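PDB 6TWM: N-acetyl-L-2,4-diaminobutyric acid deacetylase from Ruegeria pomeroyi, which probably hydrolyses N-acetyl-L-2,4-diaminobutyric acid to acetate and 2,4-diaminobutyric acid in a zinc-dependent deacetylation step of ectoine degradation. Local coordinates for residues 149-154 with 212-217; 68-73 with 226-231; 264-269 with 307-312. All coordinates share one frame; numbering follows the deposited sequence.

Contact 1. Residues 149-154 with 212-217; sequences DFHSGG and LVTTEL. With DAB (2,4-diaminobutyric acid), chain N.
The side chain of His151 overlaps that of Glu216, the imidazole and carboxylate planes only 30° apart, with His151 CB 3.4 Å from Glu216 OE2. The same CB presses on the backbone, 3.1 Å from Thr215 O, while the ring carbon CD2 comes within 3.6 Å of Thr214 OG1. With CG anti to its own carbonyl carbon (chi1 -74°), ND1 faces the zinc ion, which His151 binds with His65 and Glu68, and NE2 is directed back to Asp149 OD2. That last bond is very short and bent, so its details are doubtful, but Asp149 is also fixed by Thr61 and Asn64.

The two backbones are also joined directly. Asp149 N donates to Val213 O (2.8 Å), whereas two residues on, His151 N finds the side-chain hydroxyl Thr215 OG1 at 3.1 Å. Leu217 N then donates to His151 O. On the side away from the ligand, Phe150 CD1 meets Leu217 CD1 at 4.0 Å, an apolar contact that helix 225-242 extends through Ala231 and Leu235.

Glu216, which is a zinc ligand in a structure of this protein, bends at chi2, and its OE2 here comes close to the bound 2,4-diaminobutyric acid, 3.3 Å from the carboxylate oxygen OXT and equally near its CB, an approach without a bond between the two oxygens. An alanine here would remove the carboxylate, and is likely to leave a gap beside both the ligand and His151 CB.

Strands 146-149 and 211-216 are parallel neighbours in the central mixed sheet, and the loop after the first and the end of the second carry His151 and Glu216 of the pocket, an active site at the carboxy-terminal edge of parallel strands as in the zinc-dependent M14 carboxypeptidase-like fold.

Contact 2. Residues 68-73 with 226-231; sequences EYEGPV and RSNAIA. With ZN (zinc ion), chain M.
Glu70 reaches across to Ser227, its OE2 2.9 Å from Ser227 OG, and its CG lies 3.4 Å from the same hydroxyl oxygen. The chain turns back at chi2 (86°), which lays the carboxylate against the first turn of helix 225-242. Ser227 OG accepts from Ser224 N, while the other carboxylate oxygen, Glu70 OE1, is held by Ser152 OG, so both oxygens of this buried carboxylate have a polar neighbour.

Helix 70-81 begins here, directly after the His-x-x-Glu zinc motif formed by His65 and Glu68, and the contact sets its first turn against the start of helix 225-242 within the catalytic domain. About a turn after Glu70, Val73 meets Asn228, the neighbour of Ser227, at about a right angle: the methyl CG1 of Val73 is 3.7 Å from Asn228 OD1, an oxygen that is hydrogen-bonded to Ser223. A turn beyond Ser227, Ala231 CB stands 3.6 Å from Glu70 O, its small side chain consistent with the close approach of the helices. At the other end of the segment, Glu68 points off to the metal, where OE2 binds the zinc ion at 2.5 Å.

Contact 3. Residues 264-269 with 307-312; sequences CFVFSE and RARRAG
The guanidinium of Arg309 approaches the carbonyl of Phe265 obliquely, NH2 lying 3.0 Å from Phe265 O, and the same flat group has the methyl CG2 of Val266 beside NH1 at 3.9 Å. On the other segment, the ring of Phe267 has Phe265 CB at its edge, in plane. The contact belongs to the beta-rich carboxy-terminal part of the chain: strand 265-267 pairs antiparallel with 328-333 in one sheet, and strand 304-307, an edge strand of another, ends at Arg307 and leads into the loop with Arg309 and Arg310, so two sheets are joined here.

Val266 is wedged between them, its CG2 also 3.9 Å from Arg307 O, with Leu290 and Tyr306 of the four-stranded sheet around it. Arg309 bends at chi3 (-54°), which brings NH1 beside this valine, and its NH2 has a long and weak ion pair with Asp263. Arg307 leads away, its charge paired with Glu305.

Arg310 sets out in an extended course, CG opposite the backbone N (chi1 -175°), then turns at chi3 so that NH2 forms a salt bridge with Asp261. At that bend its methylene CD passes 3.5 Å from Cys264 SG.

How the contacts relate
After its first strands the chain enters helix 70-81, whose start meets helix 225-242 to close contact 2, a loop of some 150 residues. Within that span lies contact 1, where the chain leaving strand 146-149 meets strand 211-216 before the same helix 225-242 begins. The two therefore nest, their centres 9 Å apart, and touch each other directly, tying the helices to the central sheet around the zinc. Contact 3 follows in series, opening only after both have closed, and joins 264-269 with 307-312 in the beta-rich carboxy-terminal region. Its nearest atoms stay about 10 Å from contact 1 and about 14 Å from contact 2.

Contact 1. Residues 149-154 with 212-217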
loop_
_atom_site.group_PDB
_atom_site.type_symbol
_atom_site.label_atom_id
_atom_site.label_comp_id
_atom_site.label_asym_id
_atom_site.label_seq_id
_atom_site.Cartn_x
_atom_site.Cartn_y
_atom_site.Cartn_z
ATOM N N ASP A 149 -2.842 5.136 -1.846
ATOM C CA ASP A 149 -1.513 4.608 -1.555
ATOM C C ASP A 149 -1.591 3.084 -1.585
ATOM O O ASP A 149 -2.046 2.456 -0.624
ATOM C CB ASP A 149 -1.010 5.125 -0.212
ATOM C CG ASP A 149 0.420 4.726 0.065
ATOM O OD1 ASP A 149 1.311 5.104 -0.726
ATOM O OD2 ASP A 149 0.653 4.043 1.084
ATOM N N PHE A 150 -1.136 2.497 -2.687
ATOM C CA PHE A 150 -1.277 1.065 -2.897
ATOM C C PHE A 150 -0.323 0.270 -2.014
ATOM O O PHE A 150 0.813 0.676 -1.758
ATOM C CB PHE A 150 -1.022 0.720 -4.360
ATOM C CG PHE A 150 -2.183 1.020 -5.262
ATOM C CD1 PHE A 150 -3.306 0.210 -5.259
ATOM C CD2 PHE A 150 -2.146 2.108 -6.119
ATOM C CE1 PHE A 150 -4.371 0.484 -6.092
ATOM C CE2 PHE A 150 -3.208 2.386 -6.954
ATOM C CZ PHE A 150 -4.323 1.573 -6.942
ATOM N N HIS A 151 -0.795 -0.890 -1.566
ATOM C CA HIS A 151 0.015 -1.796 -0.768
ATOM C C HIS A 151 -0.375 -3.233 -1.081
ATOM O O HIS A 151 -1.526 -3.523 -1.420
ATOM C CB HIS A 151 -0.144 -1.529 0.732
ATOM C CG HIS A 151 0.540 -0.286 1.201
ATOM N ND1 HIS A 151 1.881 -0.246 1.512
ATOM C CD2 HIS A 151 0.068 0.966 1.413
ATOM C CE1 HIS A 151 2.205 0.974 1.900
ATOM N NE2 HIS A 151 1.123 1.730 1.848
ATOM N N SER A 152 0.604 -4.129 -0.968
ATOM C CA SER A 152 0.390 -5.562 -1.097
ATOM C C SER A 152 1.247 -6.266 -0.054
ATOM O O SER A 152 1.924 -5.626 0.757
ATOM C CB SER A 152 0.697 -6.041 -2.520
ATOM O OG SER A 152 0.081 -5.194 -3.479
ATOM N N GLY A 153 1.217 -7.599 -0.068
ATOM C CA GLY A 153 1.867 -8.350 0.992
ATOM C C GLY A 153 3.380 -8.258 0.979
ATOM O O GLY A 153 4.018 -8.345 2.031
ATOM N N GLY A 154 3.974 -8.071 -0.195
ATOM C CA GLY A 154 5.413 -8.172 -0.324
ATOM C C GLY A 154 5.862 -9.623 -0.354
ATOM O O GLY A 154 5.062 -10.558 -0.339
ATOM N N LEU A 212 -8.142 9.134 2.305
ATOM C CA LEU A 212 -7.116 8.120 2.114
ATOM C C LEU A 212 -7.748 6.843 1.583
ATOM O O LEU A 212 -8.780 6.395 2.092
ATOM C CB LEU A 212 -6.368 7.823 3.414
ATOM C CG LEU A 212 -5.392 6.649 3.292
ATOM C CD1 LEU A 212 -4.222 7.024 2.394
ATOM C CD2 LEU A 212 -4.908 6.173 4.653
ATOM N N VAL A 213 -7.131 6.269 0.556
ATOM C CA VAL A 213 -7.429 4.917 0.107
ATOM C C VAL A 213 -6.158 4.100 0.265
ATOM O O VAL A 213 -5.107 4.467 -0.273
ATOM C CB VAL A 213 -7.920 4.879 -1.348
ATOM C CG1 VAL A 213 -7.974 3.434 -1.844
ATOM C CG2 VAL A 213 -9.281 5.537 -1.465
ATOM N N THR A 214 -6.248 3.008 1.016
ATOM C CA THR A 214 -5.145 2.073 1.163
ATOM C C THR A 214 -5.661 0.665 0.904
ATOM O O THR A 214 -6.852 0.384 1.066
ATOM C CB THR A 214 -4.501 2.165 2.554
ATOM O OG1 THR A 214 -3.327 1.343 2.595
ATOM C CG2 THR A 214 -5.478 1.715 3.629
ATOM N N THR A 215 -4.757 -0.215 0.475
ATOM C CA THR A 215 -5.137 -1.543 0.017
ATOM C C THR A 215 -4.167 -2.580 0.561
ATOM O O THR A 215 -3.118 -2.255 1.121
ATOM C CB THR A 215 -5.156 -1.634 -1.517
ATOM O OG1 THR A 215 -3.833 -1.417 -2.024
ATOM C CG2 THR A 215 -6.104 -0.606 -2.122
ATOM N N GLU A 216 -4.550 -3.846 0.397
ATOM C CA GLU A 216 -3.633 -4.984 0.482
ATOM C C GLU A 216 -4.098 -5.957 -0.596
ATOM O O GLU A 216 -5.049 -6.716 -0.386
ATOM C CB GLU A 216 -3.628 -5.636 1.858
ATOM C CG GLU A 216 -2.984 -4.813 2.967
ATOM C CD GLU A 216 -1.505 -4.577 2.748
ATOM O OE1 GLU A 216 -0.863 -5.396 2.061
ATOM O OE2 GLU A 216 -0.981 -3.569 3.271
ATOM N N LEU A 217 -3.439 -5.921 -1.748
ATOM C CA LEU A 217 -3.859 -6.665 -2.932
ATOM C C LEU A 217 -2.869 -7.805 -3.163
ATOM O O LEU A 217 -1.885 -7.652 -3.886
ATOM C CB LEU A 217 -3.942 -5.735 -4.145
ATOM C CG LEU A 217 -4.760 -4.453 -3.958
ATOM C CD1 LEU A 217 -4.674 -3.584 -5.198
ATOM C CD2 LEU A 217 -6.213 -4.771 -3.622
HETATM N N DAB N . 2.222 -1.881 6.881
HETATM C CA DAB N . 1.445 -3.072 6.567
HETATM C C DAB N . 1.938 -3.832 5.294
HETATM O O DAB N . 2.113 -5.081 5.369
HETATM C CB DAB N . -0.032 -2.748 6.364
HETATM C CG DAB N . -0.595 -1.896 7.495
HETATM N ND DAB N . -1.079 -2.614 8.655
HETATM O OXT DAB N . 2.132 -3.143 4.257
#

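Contact 2. Residues 68-73 with 226-231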
loop_
_atom_site.group_PDB
_atom_site.type_symbol
_atom_site.label_atom_id
_atom_site.label_comp_id
_atom_site.label_asym_id
_atom_site.label_seq_id
_atom_site.Cartn_x
_atom_site.Cartn_y
_atom_site.Cartn_z
ATOM N N GLU A 68 5.958 -4.523 -3.846
ATOM C CA GLU A 68 4.506 -4.631 -3.943
ATOM C C GLU A 68 4.071 -3.979 -5.246
ATOM O O GLU A 68 4.308 -2.784 -5.454
ATOM C CB GLU A 68 3.841 -3.977 -2.731
ATOM C CG GLU A 68 4.407 -4.497 -1.419
ATOM C CD GLU A 68 3.911 -3.738 -0.217
ATOM O OE1 GLU A 68 3.129 -2.780 -0.393
ATOM O OE2 GLU A 68 4.302 -4.112 0.910
ATOM N N TYR A 69 3.428 -4.760 -6.121
ATOM C CA TYR A 69 3.437 -4.463 -7.547
ATOM C C TYR A 69 2.084 -4.158 -8.177
ATOM O O TYR A 69 2.064 -3.532 -9.243
ATOM C CB TYR A 69 4.089 -5.626 -8.314
ATOM C CG TYR A 69 5.534 -5.820 -7.918
ATOM C CD1 TYR A 69 6.519 -4.956 -8.383
ATOM C CD2 TYR A 69 5.912 -6.845 -7.056
ATOM C CE1 TYR A 69 7.840 -5.114 -8.018
ATOM C CE2 TYR A 69 7.235 -7.012 -6.684
ATOM C CZ TYR A 69 8.193 -6.141 -7.169
ATOM O OH TYR A 69 9.512 -6.290 -6.807
ATOM N N GLU A 70 0.965 -4.569 -7.571
ATOM C CA GLU A 70 -0.334 -4.292 -8.181
ATOM C C GLU A 70 -0.533 -2.801 -8.406
ATOM O O GLU A 70 -1.040 -2.384 -9.453
ATOM C CB GLU A 70 -1.462 -4.848 -7.313
ATOM C CG GLU A 70 -1.674 -6.338 -7.450
ATOM C CD GLU A 70 -0.774 -7.129 -6.531
ATOM O OE1 GLU A 70 -0.038 -6.505 -5.737
ATOM O OE2 GLU A 70 -0.810 -8.376 -6.592
ATOM N N GLY A 71 -0.133 -1.986 -7.435
ATOM C CA GLY A 71 -0.221 -0.550 -7.543
ATOM C C GLY A 71 0.597 0.040 -8.675
ATOM O O GLY A 71 0.063 0.719 -9.559
ATOM N N PRO A 72 1.917 -0.178 -8.655
ATOM C CA PRO A 72 2.762 0.355 -9.738
ATOM C C PRO A 72 2.300 -0.045 -11.127
ATOM O O PRO A 72 2.468 0.735 -12.076
ATOM C CB PRO A 72 4.143 -0.226 -9.414
ATOM C CG PRO A 72 4.129 -0.405 -7.937
ATOM C CD PRO A 72 2.721 -0.789 -7.580
ATOM N N VAL A 73 1.718 -1.237 -11.276
ATOM C CA VAL A 73 1.202 -1.660 -12.575
ATOM C C VAL A 73 0.023 -0.789 -12.990
ATOM O O VAL A 73 -0.062 -0.333 -14.136
ATOM C CB VAL A 73 0.818 -3.151 -12.540
ATOM C CG1 VAL A 73 -0.040 -3.508 -13.741
ATOM C CG2 VAL A 73 2.065 -4.020 -12.499
ATOM N N ARG A 226 -5.661 -11.184 -12.237
ATOM C CA ARG A 226 -6.772 -10.820 -11.356
ATOM C C ARG A 226 -6.381 -9.692 -10.416
ATOM O O ARG A 226 -7.184 -8.792 -10.145
ATOM C CB ARG A 226 -7.236 -12.004 -10.510
ATOM C CG ARG A 226 -7.642 -13.252 -11.235
ATOM C CD ARG A 226 -7.455 -14.431 -10.290
ATOM N NE ARG A 226 -6.867 -15.586 -10.957
ATOM C CZ ARG A 226 -5.677 -16.103 -10.663
ATOM N NH1 ARG A 226 -4.919 -15.562 -9.715
ATOM N NH2 ARG A 226 -5.237 -17.158 -11.335
ATOM N N SER A 227 -5.162 -9.745 -9.881
ATOM C CA SER A 227 -4.778 -8.784 -8.859
ATOM C C SER A 227 -4.454 -7.431 -9.476
ATOM O O SER A 227 -4.766 -6.389 -8.890
ATOM C CB SER A 227 -3.596 -9.316 -8.049
ATOM O OG SER A 227 -2.407 -9.324 -8.816
ATOM N N ASN A 228 -3.844 -7.427 -10.664
ATOM C CA ASN A 228 -3.683 -6.175 -11.394
ATOM C C ASN A 228 -5.037 -5.562 -11.717
ATOM O O ASN A 228 -5.218 -4.345 -11.601
ATOM C CB ASN A 228 -2.888 -6.405 -12.678
ATOM C CG ASN A 228 -1.446 -6.781 -12.416
ATOM O OD1 ASN A 228 -0.838 -6.322 -11.449
ATOM N ND2 ASN A 228 -0.887 -7.620 -13.281
ATOM N N ALA A 229 -6.004 -6.393 -12.116
ATOM C CA ALA A 229 -7.313 -5.877 -12.503
ATOM C C ALA A 229 -8.022 -5.233 -11.320
ATOM O O ALA A 229 -8.651 -4.177 -11.465
ATOM C CB ALA A 229 -8.168 -6.996 -13.097
ATOM N N ILE A 230 -7.930 -5.851 -10.140
ATOM C CA ILE A 230 -8.550 -5.277 -8.950
ATOM C C ILE A 230 -7.984 -3.891 -8.673
ATOM O O ILE A 230 -8.719 -2.966 -8.306
ATOM C CB ILE A 230 -8.363 -6.217 -7.746
ATOM C CG1 ILE A 230 -9.156 -7.507 -7.955
ATOM C CG2 ILE A 230 -8.792 -5.531 -6.459
ATOM C CD1 ILE A 230 -8.819 -8.589 -6.967
ATOM N N ALA A 231 -6.672 -3.724 -8.854
ATOM C CA ALA A 231 -6.051 -2.423 -8.631
ATOM C C ALA A 231 -6.518 -1.404 -9.663
ATOM O O ALA A 231 -6.752 -0.237 -9.328
ATOM C CB ALA A 231 -4.530 -2.557 -8.661
HETATM ZN ZN ZN M . 2.843 -2.773 2.397
#

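Contact 3. Residues 264-269 with 307-312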
loop_
_atom_site.group_PDB
_atom_site.type_symbol
_atom_site.label_atom_id
_atom_site.label_comp_id
_atom_site.label_asym_id
_atom_site.label_seq_id
_atom_site.Cartn_x
_atom_site.Cartn_y
_atom_site.Cartn_z
ATOM N N CYS A 264 -6.746 -11.466 16.438
ATOM C CA CYS A 264 -6.800 -11.705 15.004
ATOM C C CYS A 264 -5.445 -12.117 14.448
ATOM O O CYS A 264 -5.383 -12.682 13.352
ATOM C CB CYS A 264 -7.272 -10.446 14.272
ATOM S SG CYS A 264 -9.023 -10.065 14.454
ATOM N N PHE A 265 -4.369 -11.845 15.181
ATOM C CA PHE A 265 -3.008 -12.091 14.732
ATOM C C PHE A 265 -2.429 -13.323 15.415
ATOM O O PHE A 265 -2.746 -13.624 16.569
ATOM C CB PHE A 265 -2.110 -10.885 15.022
ATOM C CG PHE A 265 -2.542 -9.623 14.333
ATOM C CD1 PHE A 265 -1.940 -9.226 13.153
ATOM C CD2 PHE A 265 -3.544 -8.830 14.872
ATOM C CE1 PHE A 265 -2.331 -8.063 12.518
ATOM C CE2 PHE A 265 -3.940 -7.666 14.240
ATOM C CZ PHE A 265 -3.333 -7.283 13.061
ATOM N N VAL A 266 -1.570 -14.031 14.684
ATOM C CA VAL A 266 -0.809 -15.155 15.219
ATOM C C VAL A 266 0.628 -15.017 14.734
ATOM O O VAL A 266 0.874 -14.953 13.524
ATOM C CB VAL A 266 -1.385 -16.517 14.793
ATOM C CG1 VAL A 266 -0.523 -17.647 15.342
ATOM C CG2 VAL A 266 -2.826 -16.663 15.261
ATOM N N PHE A 267 1.573 -14.967 15.668
ATOM C CA PHE A 267 2.988 -14.911 15.337
ATOM C C PHE A 267 3.664 -16.222 15.715
ATOM O O PHE A 267 3.254 -16.902 16.660
ATOM C CB PHE A 267 3.687 -13.750 16.054
ATOM C CG PHE A 267 3.321 -12.397 15.518
ATOM C CD1 PHE A 267 2.011 -11.952 15.537
ATOM C CD2 PHE A 267 4.293 -11.573 14.986
ATOM C CE1 PHE A 267 1.682 -10.710 15.044
ATOM C CE2 PHE A 267 3.966 -10.334 14.496
ATOM C CZ PHE A 267 2.662 -9.900 14.520
ATOM N N SER A 268 4.707 -16.569 14.969
ATOM C CA SER A 268 5.470 -17.775 15.247
ATOM C C SER A 268 6.532 -17.496 16.299
ATOM O O SER A 268 7.040 -16.379 16.419
ATOM C CB SER A 268 6.132 -18.318 13.980
ATOM O OG SER A 268 7.359 -17.659 13.723
ATOM N N GLU A 269 6.862 -18.532 17.068
ATOM C CA GLU A 269 7.879 -18.430 18.104
ATOM C C GLU A 269 9.113 -19.268 17.787
ATOM O O GLU A 269 9.943 -19.498 18.672
ATOM C CB GLU A 269 7.292 -18.821 19.462
ATOM C CG GLU A 269 6.959 -17.626 20.340
ATOM C CD GLU A 269 5.935 -17.931 21.412
ATOM O OE1 GLU A 269 5.615 -19.121 21.609
ATOM O OE2 GLU A 269 5.451 -16.975 22.058
ATOM N N ARG A 307 -2.642 -22.267 16.037
ATOM C CA ARG A 307 -4.086 -22.368 15.921
ATOM C C ARG A 307 -4.728 -20.991 15.980
ATOM O O ARG A 307 -4.218 -20.072 16.628
ATOM C CB ARG A 307 -4.656 -23.269 17.019
ATOM C CG ARG A 307 -4.227 -24.714 16.861
ATOM C CD ARG A 307 -4.856 -25.625 17.892
ATOM N NE ARG A 307 -4.421 -27.004 17.695
ATOM C CZ ARG A 307 -4.992 -27.852 16.846
ATOM N NH1 ARG A 307 -6.030 -27.469 16.116
ATOM N NH2 ARG A 307 -4.523 -29.088 16.729
ATOM N N ALA A 308 -5.853 -20.859 15.282
ATOM C CA ALA A 308 -6.598 -19.610 15.287
ATOM C C ALA A 308 -7.160 -19.335 16.673
ATOM O O ALA A 308 -7.659 -20.236 17.351
ATOM C CB ALA A 308 -7.732 -19.656 14.263
ATOM N N ARG A 309 -7.061 -18.081 17.099
ATOM C CA ARG A 309 -7.658 -17.638 18.348
ATOM C C ARG A 309 -8.922 -16.826 18.115
ATOM O O ARG A 309 -9.496 -16.296 19.071
ATOM C CB ARG A 309 -6.641 -16.837 19.159
ATOM C CG ARG A 309 -5.357 -17.606 19.437
ATOM C CD ARG A 309 -4.580 -17.010 20.596
ATOM N NE ARG A 309 -4.318 -15.587 20.401
ATOM C CZ ARG A 309 -3.328 -15.105 19.658
ATOM N NH1 ARG A 309 -2.498 -15.932 19.032
ATOM N NH2 ARG A 309 -3.167 -13.795 19.539
ATOM N N ARG A 310 -9.369 -16.727 16.865
ATOM C CA ARG A 310 -10.578 -16.000 16.512
ATOM C C ARG A 310 -11.152 -16.600 15.237
ATOM O O ARG A 310 -10.403 -17.011 14.347
ATOM C CB ARG A 310 -10.293 -14.507 16.320
ATOM C CG ARG A 310 -11.528 -13.664 16.062
ATOM C CD ARG A 310 -11.209 -12.196 16.240
ATOM N NE ARG A 310 -10.775 -11.918 17.604
ATOM C CZ ARG A 310 -11.601 -11.611 18.597
ATOM N NH1 ARG A 310 -12.905 -11.526 18.374
ATOM N NH2 ARG A 310 -11.122 -11.379 19.812
ATOM N N ALA A 311 -12.478 -16.652 15.161
ATOM C CA ALA A 311 -13.161 -17.203 14.002
ATOM C C ALA A 311 -13.354 -16.133 12.936
ATOM O O ALA A 311 -13.508 -14.946 13.237
ATOM C CB ALA A 311 -14.516 -17.793 14.396
ATOM N N GLY A 312 -13.344 -16.568 11.679
ATOM C CA GLY A 312 -13.531 -15.660 10.567
ATOM C C GLY A 312 -12.919 -16.165 9.278
ATOM O O GLY A 312 -13.114 -17.326 8.908
#